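Local coordinates for protein aspergillopepsin-2 heavy chain (Aspergillus niger var. macrosporus, PDB 1Y43) that forms the heavy chain of an acid endopeptidase of the glutamic (G1) peptidase family, which cleaves internal peptide bonds together with its partner chain, at residues A7-G12 with V27-E32; Y50-I55 with A77-L82. One frame throughout, in Å; residues are numbered along the deposited sequence.

How the interactions relate
Interactions 1 and 2 follow one another along the chain: the hairpin pairing of A7-G12 with V27-E32 closes before Y50-I55 opens the second. Their centres lie 13 Å apart and their nearest atoms about 5 Å, without touching. Both reach the same mixed sheet, interaction 1 through neighbouring strands 4-13 and 22-32, interaction 2 through strand 50-52, which pairs with strand 35-45. The two contacts illustrate complementary ways of building an all-beta protein: hydrogen bonds knit strands within a sheet in interaction 1, whereas in interaction 2 apolar side chains join that sheet to the three-stranded one of 62-69, 74-81 and 86-92. Both lie within the peptidase A4 family region.

Interaction 1: residues A7-G12 with V27-E32; sequences ASAWVG and VDFCYE. With SO4 (sulfate ion), chain D.
A7 and A9 pair with F29 and V27 as antiparallel hydrogen-bonded pairs, with the non-hydrogen-bonded pair S8-D28 between them, and the strand axes run at 162°. Each hydrogen-bonded pair contributes two reciprocal N-H...O bonds, four in all. F29 N donates almost straight to A7 O (2.9 Å, N-H...O angle 173°), whereas the return bond from A7 N to F29 O is longer, at 3.1 Å, and clearly bent. V27 and A9 exchange the other two bonds, and S8 CA adds a C-H...O contact to V27 O.

On the face shared by A7, A9, V27 and F29, the phenyl ring of F29 lies back over the partner strand. Its chi1 of 8° almost eclipses CG with the backbone N, an unusual torsion that accompanies the ring's position over the neighbouring backbone. A7 O sits 3.5 Å above one ring face, displaced toward the rim, and S8 CA lies over that same face. F29 CE2 packs on A7 CB at 3.5 Å, while CZ meets A9 CB, which lies at the ring edge near its plane, at 3.8 Å. On the other face of the sheet, D28 OD1 comes within 3.1 Å of S8 CB; S8 OG instead makes a weak hydrogen bond to E110 O on strand 104-114.

Further along, C30 is joined to C6 by a disulfide, a covalent tie between the same two strands of this beta hairpin. Y31 OH donates to O1 of a sulfate (2.7 Å) that probably came from the crystallisation liquor; O1 lies at the ring edge, in its plane, and the hydroxyl is also hydrogen-bonded to G34 N. The reciprocal bonds thus pair the polar backbone groups of buried strands, and the F29 face covers one of the carbonyls, A7 O, while the ring packs against the two alanine methyls.

Interaction 2: residues Y50-I55 with A77-L82; sequences YDFSDI and ATVENL
F52 and V79 meet obliquely, with the phenyl ring directed at one branch of the valine. CE2 is the closest ring atom to V79 CG2, at 3.7 Å, and CD2 follows at 4.0 Å. F52 CG stands anti to its own carbonyl carbon (chi1 -84°), a placement from which the ring extends toward strand 74-81. The far end of the ring reaches the backbone of that strand, where A77 O lies near the ring plane at the edge, 3.8 Å from CZ.

I55 takes up the other branch of V79. Its CD1 touches V79 CG1 at 4.1 Å, so the two valine methyls serve different partners. The same CD1 lies against the backbone, 3.7 Å from V79 O, and meets N81 CB at 4.0 Å.

This is face-to-face packing of two sheets in a beta sandwich, consistent with the concanavalin-like clan of this family, rather than strand pairing: no hydrogen bond links Y50-I55 to A77-L82. F52 and I55 come from strand 50-52 and the loop that follows it, while A77, V79 and N81, at every second position of strand 74-81, direct their CB atoms toward them. T25 of strand 22-32 and A40 of strand 35-45 also touch V79 in this layer.

At the end of strand 74-81 the polar part of N81 turns to other partners. Its chi1 of -175° sets CG anti to the backbone N, and beyond it ND2 hydrogen-bonds to T56 O and D61 OD2 while OD1 accepts from T84 N.

Interaction 1: residues A7-G12 with V27-E32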
loop_
_atom_site.group_PDB
_atom_site.type_symbol
_atom_site.label_atom_id
_atom_site.label_comp_id
_atom_site.label_asym_id
_atom_site.label_seq_id
_atom_site.Cartn_x
_atom_site.Cartn_y
_atom_site.Cartn_z
ATOM N N ALA B 7 0.125 10.441 4.237
ATOM C CA ALA B 7 -0.663 9.242 3.986
ATOM C C ALA B 7 0.224 8.377 3.089
ATOM O O ALA B 7 1.213 8.864 2.552
ATOM C CB ALA B 7 -1.970 9.594 3.282
ATOM N N SER B 8 -0.071 7.092 2.994
ATOM C CA SER B 8 0.706 6.213 2.133
ATOM C C SER B 8 -0.257 5.292 1.370
ATOM O O SER B 8 -1.378 5.031 1.829
ATOM C CB SER B 8 1.680 5.373 2.969
ATOM O OG SER B 8 0.972 4.429 3.761
ATOM N N ALA B 9 0.175 4.814 0.215
ATOM C CA ALA B 9 -0.621 3.884 -0.574
ATOM C C ALA B 9 0.356 2.777 -0.934
ATOM O O ALA B 9 1.472 3.050 -1.397
ATOM C CB ALA B 9 -1.144 4.547 -1.839
ATOM N N TRP B 10 -0.056 1.535 -0.739
ATOM C CA TRP B 10 0.813 0.409 -1.033
ATOM C C TRP B 10 0.044 -0.876 -1.326
ATOM O O TRP B 10 -1.162 -0.948 -1.113
ATOM C CB TRP B 10 1.757 0.176 0.165
ATOM C CG TRP B 10 1.076 0.065 1.500
ATOM C CD1 TRP B 10 0.802 1.086 2.375
ATOM C CD2 TRP B 10 0.647 -1.142 2.149
ATOM N NE1 TRP B 10 0.245 0.586 3.523
ATOM C CE2 TRP B 10 0.137 -0.777 3.412
ATOM C CE3 TRP B 10 0.651 -2.495 1.783
ATOM C CZ2 TRP B 10 -0.362 -1.721 4.321
ATOM C CZ3 TRP B 10 0.151 -3.434 2.694
ATOM C CH2 TRP B 10 -0.346 -3.039 3.944
ATOM N N VAL B 11 0.747 -1.859 -1.890
ATOM C CA VAL B 11 0.169 -3.181 -2.106
ATOM C C VAL B 11 1.061 -4.115 -1.297
ATOM O O VAL B 11 2.260 -3.835 -1.077
ATOM C CB VAL B 11 0.149 -3.635 -3.598
ATOM C CG1 VAL B 11 -0.750 -2.735 -4.400
ATOM C CG2 VAL B 11 1.559 -3.705 -4.173
ATOM N N GLY B 12 0.486 -5.201 -0.823
ATOM C CA GLY B 12 1.281 -6.114 -0.036
ATOM C C GLY B 12 0.668 -7.473 0.189
ATOM O O GLY B 12 -0.472 -7.741 -0.209
ATOM N N VAL B 27 4.147 4.273 -1.867
ATOM C CA VAL B 27 4.541 5.667 -1.931
ATOM C C VAL B 27 3.925 6.461 -0.792
ATOM O O VAL B 27 2.786 6.195 -0.398
ATOM C CB VAL B 27 4.018 6.277 -3.257
ATOM C CG1 VAL B 27 4.259 7.773 -3.290
ATOM C CG2 VAL B 27 4.680 5.595 -4.456
ATOM N N ASP B 28 4.706 7.377 -0.219
ATOM C CA ASP B 28 4.228 8.269 0.843
ATOM C C ASP B 28 3.976 9.630 0.212
ATOM O O ASP B 28 4.690 10.026 -0.714
ATOM C CB ASP B 28 5.299 8.498 1.918
ATOM C CG ASP B 28 5.423 7.350 2.903
ATOM O OD1 ASP B 28 4.622 6.417 2.871
ATOM O OD2 ASP B 28 6.337 7.400 3.740
ATOM N N PHE B 29 2.927 10.310 0.650
ATOM C CA PHE B 29 2.655 11.667 0.164
ATOM C C PHE B 29 2.457 12.536 1.387
ATOM O O PHE B 29 1.643 12.212 2.246
ATOM C CB PHE B 29 1.417 11.794 -0.752
ATOM C CG PHE B 29 0.574 10.562 -0.848
ATOM C CD1 PHE B 29 0.880 9.574 -1.777
ATOM C CD2 PHE B 29 -0.559 10.415 -0.046
ATOM C CE1 PHE B 29 0.070 8.446 -1.913
ATOM C CE2 PHE B 29 -1.385 9.295 -0.166
ATOM C CZ PHE B 29 -1.068 8.310 -1.103
ATOM N N CYS B 30 3.251 13.593 1.496
ATOM C CA CYS B 30 3.160 14.503 2.627
ATOM C C CYS B 30 2.966 15.950 2.225
ATOM O O CYS B 30 3.443 16.384 1.177
ATOM C CB CYS B 30 4.401 14.403 3.496
ATOM S SG CYS B 30 4.680 12.785 4.268
ATOM N N TYR B 31 2.279 16.683 3.095
ATOM C CA TYR B 31 1.988 18.086 2.906
ATOM C C TYR B 31 2.408 18.867 4.148
ATOM O O TYR B 31 2.133 18.450 5.278
ATOM C CB TYR B 31 0.488 18.298 2.706
ATOM C CG TYR B 31 0.134 19.764 2.745
ATOM C CD1 TYR B 31 0.426 20.587 1.665
ATOM C CD2 TYR B 31 -0.380 20.354 3.903
ATOM C CE1 TYR B 31 0.225 21.960 1.730
ATOM C CE2 TYR B 31 -0.583 21.742 3.978
ATOM C CZ TYR B 31 -0.276 22.530 2.885
ATOM O OH TYR B 31 -0.446 23.898 2.920
ATOM N N GLU B 32 3.016 20.024 3.927
ATOM C CA GLU B 32 3.418 20.886 5.018
ATOM C C GLU B 32 3.612 22.302 4.496
ATOM O O GLU B 32 4.399 22.520 3.590
ATOM C CB GLU B 32 4.720 20.389 5.644
ATOM C CG GLU B 32 5.068 21.105 6.920
ATOM C CD GLU B 32 6.548 21.372 7.050
ATOM O OE1 GLU B 32 7.337 20.400 6.972
ATOM O OE2 GLU B 32 6.921 22.555 7.242
HETATM S S SO4 D . -1.889 24.246 6.833
HETATM O O1 SO4 D . -1.369 24.474 5.430
HETATM O O2 SO4 D . -0.997 24.938 7.837
HETATM O O3 SO4 D . -3.290 24.794 6.924
HETATM O O4 SO4 D . -1.884 22.768 7.140
#

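Interaction 2: residues Y50-I55 with A77-L82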
loop_
_atom_site.group_PDB
_atom_site.type_symbol
_atom_site.label_atom_id
_atom_site.label_comp_id
_atom_site.label_asym_id
_atom_site.label_seq_id
_atom_site.Cartn_x
_atom_site.Cartn_y
_atom_site.Cartn_z
ATOM N N TYR B 50 12.634 1.006 3.808
ATOM C CA TYR B 50 13.778 1.697 3.217
ATOM C C TYR B 50 13.282 2.419 1.972
ATOM O O TYR B 50 12.354 1.959 1.305
ATOM C CB TYR B 50 14.911 0.717 2.863
ATOM C CG TYR B 50 15.503 -0.008 4.058
ATOM C CD1 TYR B 50 16.441 0.619 4.878
ATOM C CD2 TYR B 50 15.120 -1.315 4.372
ATOM C CE1 TYR B 50 16.984 -0.036 5.983
ATOM C CE2 TYR B 50 15.663 -1.980 5.474
ATOM C CZ TYR B 50 16.590 -1.332 6.278
ATOM O OH TYR B 50 17.120 -1.963 7.382
ATOM N N ASP B 51 13.858 3.578 1.689
ATOM C CA ASP B 51 13.450 4.343 0.520
ATOM C C ASP B 51 14.184 3.940 -0.740
ATOM O O ASP B 51 15.340 3.505 -0.689
ATOM C CB ASP B 51 13.717 5.839 0.707
ATOM C CG ASP B 51 13.041 6.413 1.919
ATOM O OD1 ASP B 51 11.919 5.985 2.262
ATOM O OD2 ASP B 51 13.651 7.301 2.533
ATOM N N PHE B 52 13.483 4.075 -1.864
ATOM C CA PHE B 52 14.049 3.850 -3.190
ATOM C C PHE B 52 14.515 5.257 -3.566
ATOM O O PHE B 52 13.702 6.104 -3.944
ATOM C CB PHE B 52 12.965 3.441 -4.178
ATOM C CG PHE B 52 12.637 1.991 -4.165
ATOM C CD1 PHE B 52 13.587 1.043 -4.542
ATOM C CD2 PHE B 52 11.352 1.568 -3.873
ATOM C CE1 PHE B 52 13.253 -0.317 -4.644
ATOM C CE2 PHE B 52 11.008 0.216 -3.970
ATOM C CZ PHE B 52 11.961 -0.728 -4.361
ATOM N N SER B 53 15.817 5.497 -3.478
ATOM C CA SER B 53 16.383 6.813 -3.780
ATOM C C SER B 53 16.591 7.152 -5.257
ATOM O O SER B 53 16.795 8.313 -5.615
ATOM C CB SER B 53 17.705 6.981 -3.028
ATOM O OG SER B 53 17.465 6.951 -1.633
ATOM N N ASP B 54 16.551 6.144 -6.112
ATOM C CA ASP B 54 16.766 6.348 -7.540
ATOM C C ASP B 54 15.488 6.441 -8.380
ATOM O O ASP B 54 15.459 5.994 -9.527
ATOM C CB ASP B 54 17.728 5.277 -8.092
ATOM C CG ASP B 54 17.274 3.845 -7.800
ATOM O OD1 ASP B 54 16.425 3.615 -6.894
ATOM O OD2 ASP B 54 17.790 2.926 -8.484
ATOM N N ILE B 55 14.427 6.986 -7.792
ATOM C CA ILE B 55 13.169 7.157 -8.508
ATOM C C ILE B 55 12.456 8.412 -8.023
ATOM O O ILE B 55 12.328 8.660 -6.816
ATOM C CB ILE B 55 12.220 5.922 -8.420
ATOM C CG1 ILE B 55 11.063 6.091 -9.419
ATOM C CG2 ILE B 55 11.665 5.753 -6.991
ATOM C CD1 ILE B 55 10.286 4.815 -9.718
ATOM N N ALA B 77 10.123 -6.349 -4.498
ATOM C CA ALA B 77 9.205 -5.227 -4.447
ATOM C C ALA B 77 9.596 -4.348 -5.625
ATOM O O ALA B 77 10.782 -4.038 -5.785
ATOM C CB ALA B 77 9.365 -4.467 -3.136
ATOM N N THR B 78 8.612 -3.938 -6.416
ATOM C CA THR B 78 8.872 -3.110 -7.582
ATOM C C THR B 78 7.951 -1.910 -7.658
ATOM O O THR B 78 6.740 -2.023 -7.409
ATOM C CB THR B 78 8.697 -3.930 -8.871
ATOM O OG1 THR B 78 9.634 -5.019 -8.874
ATOM C CG2 THR B 78 8.888 -3.055 -10.119
ATOM N N VAL B 79 8.544 -0.756 -7.973
ATOM C CA VAL B 79 7.811 0.495 -8.143
ATOM C C VAL B 79 8.171 1.033 -9.524
ATOM O O VAL B 79 9.352 1.246 -9.844
ATOM C CB VAL B 79 8.190 1.571 -7.082
ATOM C CG1 VAL B 79 7.490 2.897 -7.402
ATOM C CG2 VAL B 79 7.804 1.098 -5.677
ATOM N N GLU B 80 7.165 1.181 -10.367
ATOM C CA GLU B 80 7.390 1.690 -11.698
ATOM C C GLU B 80 6.618 2.978 -11.881
ATOM O O GLU B 80 5.429 3.043 -11.574
ATOM C CB GLU B 80 6.904 0.685 -12.729
ATOM C CG GLU B 80 7.107 1.146 -14.161
ATOM C CD GLU B 80 6.586 0.145 -15.190
ATOM O OE1 GLU B 80 5.783 -0.756 -14.826
ATOM O OE2 GLU B 80 6.963 0.281 -16.380
ATOM N N ASN B 81 7.312 4.020 -12.310
ATOM C CA ASN B 81 6.659 5.286 -12.583
ATOM C C ASN B 81 6.394 5.243 -14.086
ATOM O O ASN B 81 7.302 5.456 -14.896
ATOM C CB ASN B 81 7.574 6.453 -12.230
ATOM C CG ASN B 81 6.886 7.787 -12.384
ATOM O OD1 ASN B 81 6.029 7.959 -13.261
ATOM N ND2 ASN B 81 7.246 8.738 -11.540
ATOM N N LEU B 82 5.164 4.915 -14.458
ATOM C CA LEU B 82 4.788 4.795 -15.858
ATOM C C LEU B 82 4.935 6.088 -16.627
ATOM O O LEU B 82 5.311 6.071 -17.800
ATOM C CB LEU B 82 3.364 4.259 -15.972
ATOM C CG LEU B 82 3.174 2.905 -15.275
ATOM C CD1 LEU B 82 1.737 2.449 -15.355
ATOM C CD2 LEU B 82 4.087 1.887 -15.923
#